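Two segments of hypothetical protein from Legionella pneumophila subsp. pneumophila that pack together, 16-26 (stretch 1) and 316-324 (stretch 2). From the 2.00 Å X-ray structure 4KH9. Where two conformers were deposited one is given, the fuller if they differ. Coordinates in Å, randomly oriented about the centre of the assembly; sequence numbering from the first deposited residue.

Stretch 1 (16-26) NCSQLSRENLH
Stretch 2 (316-324) SQRAQWLEP

Stretch 2 is an extended strand from Ser316 to Leu322, with phi between -84° and -153° and psi between 114° and 166°. Glu323 and Pro324 leave it as loop. Stretch 1 starts differently. Residues 16-19 have helical phi/psi but lack the regular bonds; Gln19 N donates to Asn16 O at 3.2 Å and Leu20 N to Cys17 O at 2.9 Å. Leu20 (-78/152) and Ser21 (-61/145) are extended, Arg22 (-107/8) makes a bend, and Leu25 and His26 form a strand.

The two strands run antiparallel. Leu25 pairs with Ala319, CA to CA 5.2 Å, and this is the hydrogen-bonded pair. Leu25 N donates to Ala319 O at 2.8 Å and Ala319 N donates to Leu25 O at 2.8 Å, both nearly straight. His26 and Arg318 form the next, non-hydrogen-bonded pair, with CA atoms 4.6 Å apart. CA-H...O contacts support the ladder: Asn24 CA to Ala319 O at 3.5 Å, Arg318 CA to Leu25 O at 3.5 Å, and His26 CA to Gln317 O at 3.3 Å. Beyond the ladder a water continues the link where the chains do not bond directly. It donates to Arg22 O and accepts from Trp321 N, each at 2.7 Å.

The contact buries 676 Å² in all, and Trp321 contributes most, 138 Å². Its CA-to-CB bond points toward stretch 1, with chi1 176° (t) and chi2 -93°. The broad indole has a face and an edge to offer. The Arg22 guanidinium lies flat on one face, centres 4.0 Å apart and planes at 10°. Arg22 CZ is 4.0 Å from the centroid of the six-membered ring, a cation-pi contact, and Arg22 CD is 4.1 Å from that of the five-membered ring. Arg22 chi1 (-115°) and chi2 (103°) lie between wells; chi3 is t. At the ring edge, Cys17 O approaches Trp321 CZ3 at 3.1 Å and Leu20 CB lies 4.1 Å from the same CZ3. Cys17 CB is 4.2 Å from Trp321 CH2.

Trp321 NE1 donates to Glu323 OE2 at 3.0 Å within stretch 2. That carboxylate oxygen is also 4.2 Å from Arg22 NH2, close enough for charge attraction but not a salt bridge. In stretch 1, Glu23 N donates to Ser21 OG at 3.0 Å, across the bend.

Leu25 (m, t) and Ala319 share one face of the sheet. Ala319 is buried, and its methyl takes little room there. His26 (chi1 t, chi2 -82°) and Arg318 share the other face. Arg318 (t, p, p) folds its long chain so that NH1 donates to Asn24 OD1 at 2.7 Å, near the guanidinium plane. His26 CB lies over one face of that guanidinium. Asn24 (chi1 t, chi2 -38°) thus serves as a short polar acceptor. His26 NE2 comes within 2.9 Å of the hydroxyl Ser316 OG (chi1 t).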

# COMPACT_ATOMS: atom_id res chain seq x y z
N ASN A 16 20.30 9.22 4.43
CA ASN A 16 20.05 10.45 3.69
C ASN A 16 19.90 11.71 4.57
O ASN A 16 19.81 12.80 4.00
CB ASN A 16 18.80 10.29 2.83
CG ASN A 16 17.53 10.09 3.62
OD1 ASN A 16 17.38 9.12 4.38
ND2 ASN A 16 16.56 10.97 3.41
N CYS A 17 19.86 11.57 5.91
CA CYS A 17 19.64 12.71 6.83
C CYS A 17 20.73 13.77 6.70
O CYS A 17 20.39 14.95 6.71
CB CYS A 17 19.48 12.25 8.27
SG CYS A 17 17.80 11.73 8.70
N SER A 18 22.02 13.38 6.52
CA SER A 18 23.17 14.29 6.35
C SER A 18 22.98 15.26 5.17
O SER A 18 23.48 16.39 5.20
CB SER A 18 24.44 13.48 6.13
OG SER A 18 24.81 12.80 7.31
N GLN A 19 22.24 14.84 4.14
CA GLN A 19 21.95 15.62 2.94
C GLN A 19 20.82 16.64 3.15
O GLN A 19 20.57 17.46 2.27
CB GLN A 19 21.58 14.68 1.78
CG GLN A 19 22.74 13.78 1.33
CD GLN A 19 22.36 12.84 0.20
OE1 GLN A 19 22.55 11.62 0.30
NE2 GLN A 19 21.82 13.38 -0.88
N LEU A 20 20.10 16.57 4.29
CA LEU A 20 18.96 17.47 4.51
C LEU A 20 19.41 18.87 4.91
O LEU A 20 20.46 19.08 5.51
CB LEU A 20 18.00 16.91 5.58
CG LEU A 20 17.28 15.59 5.24
CD1 LEU A 20 16.58 15.04 6.46
CD2 LEU A 20 16.30 15.77 4.08
N SER A 21 18.57 19.84 4.57
CA SER A 21 18.80 21.24 4.89
C SER A 21 18.87 21.46 6.40
O SER A 21 18.15 20.80 7.18
CB SER A 21 17.70 22.11 4.29
OG SER A 21 17.82 23.40 4.85
N ARG A 22 19.74 22.40 6.81
CA ARG A 22 19.98 22.81 8.19
C ARG A 22 19.37 24.20 8.42
O ARG A 22 19.57 24.79 9.48
CB ARG A 22 21.49 22.80 8.47
CG ARG A 22 21.94 21.78 9.51
CD ARG A 22 22.61 20.57 8.91
NE ARG A 22 23.41 19.86 9.91
CZ ARG A 22 23.99 18.67 9.72
NH1 ARG A 22 23.84 18.03 8.57
NH2 ARG A 22 24.69 18.11 10.69
N GLU A 23 18.62 24.71 7.44
CA GLU A 23 18.00 26.02 7.51
C GLU A 23 16.81 26.02 8.45
O GLU A 23 15.94 25.15 8.36
CB GLU A 23 17.57 26.50 6.12
CG GLU A 23 17.45 28.01 6.04
CD GLU A 23 17.23 28.57 4.65
OE1 GLU A 23 16.64 27.86 3.81
OE2 GLU A 23 17.55 29.77 4.45
N ASN A 24 16.78 27.00 9.35
CA ASN A 24 15.66 27.19 10.26
C ASN A 24 14.65 28.06 9.51
O ASN A 24 14.94 29.23 9.25
CB ASN A 24 16.12 27.81 11.60
CG ASN A 24 15.05 27.87 12.66
OD1 ASN A 24 13.88 28.12 12.39
ND2 ASN A 24 15.44 27.70 13.90
N LEU A 25 13.53 27.47 9.07
CA LEU A 25 12.53 28.19 8.28
C LEU A 25 11.16 28.16 8.89
O LEU A 25 10.69 27.12 9.37
CB LEU A 25 12.44 27.61 6.86
CG LEU A 25 13.69 27.72 6.02
CD1 LEU A 25 13.71 26.65 4.93
CD2 LEU A 25 13.89 29.14 5.48
N HIS A 26 10.48 29.29 8.79
CA HIS A 26 9.11 29.44 9.23
C HIS A 26 8.27 29.88 8.05
O HIS A 26 8.62 30.84 7.35
CB HIS A 26 8.99 30.41 10.40
CG HIS A 26 7.62 30.41 10.99
ND1 HIS A 26 6.59 31.15 10.44
CD2 HIS A 26 7.14 29.72 12.06
CE1 HIS A 26 5.54 30.92 11.19
NE2 HIS A 26 5.83 30.07 12.18
N SER A 316 0.67 27.25 9.84
CA SER A 316 2.03 27.67 10.18
C SER A 316 2.92 26.46 10.22
O SER A 316 2.48 25.39 10.63
CB SER A 316 2.05 28.39 11.53
OG SER A 316 3.37 28.62 11.99
N GLN A 317 4.16 26.61 9.76
CA GLN A 317 5.10 25.52 9.73
C GLN A 317 6.51 25.98 10.11
O GLN A 317 7.07 26.87 9.47
CB GLN A 317 5.11 24.86 8.34
CG GLN A 317 6.02 23.65 8.28
CD GLN A 317 5.90 22.92 6.98
OE1 GLN A 317 5.08 22.01 6.86
NE2 GLN A 317 6.67 23.32 5.99
N ARG A 318 7.10 25.32 11.12
CA ARG A 318 8.47 25.54 11.57
C ARG A 318 9.31 24.33 11.21
O ARG A 318 9.06 23.24 11.73
CB ARG A 318 8.51 25.80 13.10
CG ARG A 318 9.93 25.85 13.73
CD ARG A 318 10.76 27.09 13.36
NE ARG A 318 10.12 28.32 13.83
CZ ARG A 318 10.61 29.55 13.66
NH1 ARG A 318 11.77 29.73 13.06
NH2 ARG A 318 9.93 30.60 14.10
N ALA A 319 10.27 24.49 10.31
CA ALA A 319 11.17 23.41 9.88
C ALA A 319 12.61 23.75 10.26
O ALA A 319 13.08 24.85 9.99
CB ALA A 319 11.04 23.19 8.37
N GLN A 320 13.28 22.84 10.96
CA GLN A 320 14.67 23.02 11.38
C GLN A 320 15.37 21.69 11.56
O GLN A 320 14.73 20.64 11.56
CB GLN A 320 14.77 23.86 12.67
CG GLN A 320 13.96 23.42 13.87
CD GLN A 320 13.99 24.51 14.91
OE1 GLN A 320 13.08 25.35 14.99
NE2 GLN A 320 15.04 24.54 15.71
N TRP A 321 16.71 21.74 11.65
CA TRP A 321 17.55 20.57 11.90
C TRP A 321 17.59 20.34 13.40
O TRP A 321 17.87 21.30 14.13
CB TRP A 321 18.96 20.76 11.35
CG TRP A 321 19.87 19.62 11.68
CD1 TRP A 321 20.72 19.51 12.75
CD2 TRP A 321 20.00 18.40 10.93
NE1 TRP A 321 21.35 18.29 12.73
CE2 TRP A 321 20.94 17.59 11.62
CE3 TRP A 321 19.47 17.94 9.71
CZ2 TRP A 321 21.30 16.32 11.17
CZ3 TRP A 321 19.83 16.69 9.25
CH2 TRP A 321 20.75 15.89 9.97
N LEU A 322 17.31 19.10 13.86
CA LEU A 322 17.32 18.83 15.30
C LEU A 322 18.21 17.63 15.62
O LEU A 322 18.04 16.55 15.06
CB LEU A 322 15.89 18.59 15.86
CG LEU A 322 14.85 19.72 15.70
CD1 LEU A 322 13.45 19.21 15.97
CD2 LEU A 322 15.17 20.93 16.57
N GLU A 323 19.15 17.81 16.55
CA GLU A 323 20.02 16.73 17.03
C GLU A 323 19.26 15.94 18.10
O GLU A 323 18.30 16.49 18.66
CB GLU A 323 21.34 17.31 17.60
CG GLU A 323 22.30 17.86 16.57
CD GLU A 323 23.01 16.83 15.71
OE1 GLU A 323 23.24 15.70 16.19
OE2 GLU A 323 23.39 17.18 14.57
N PRO A 324 19.68 14.69 18.48
CA PRO A 324 18.99 13.99 19.57
C PRO A 324 18.96 14.83 20.86
O PRO A 324 19.92 15.53 21.17
CB PRO A 324 19.82 12.72 19.76
CG PRO A 324 20.49 12.52 18.44
CD PRO A 324 20.80 13.88 17.95
O HOH W 1 17.99 24.14 11.57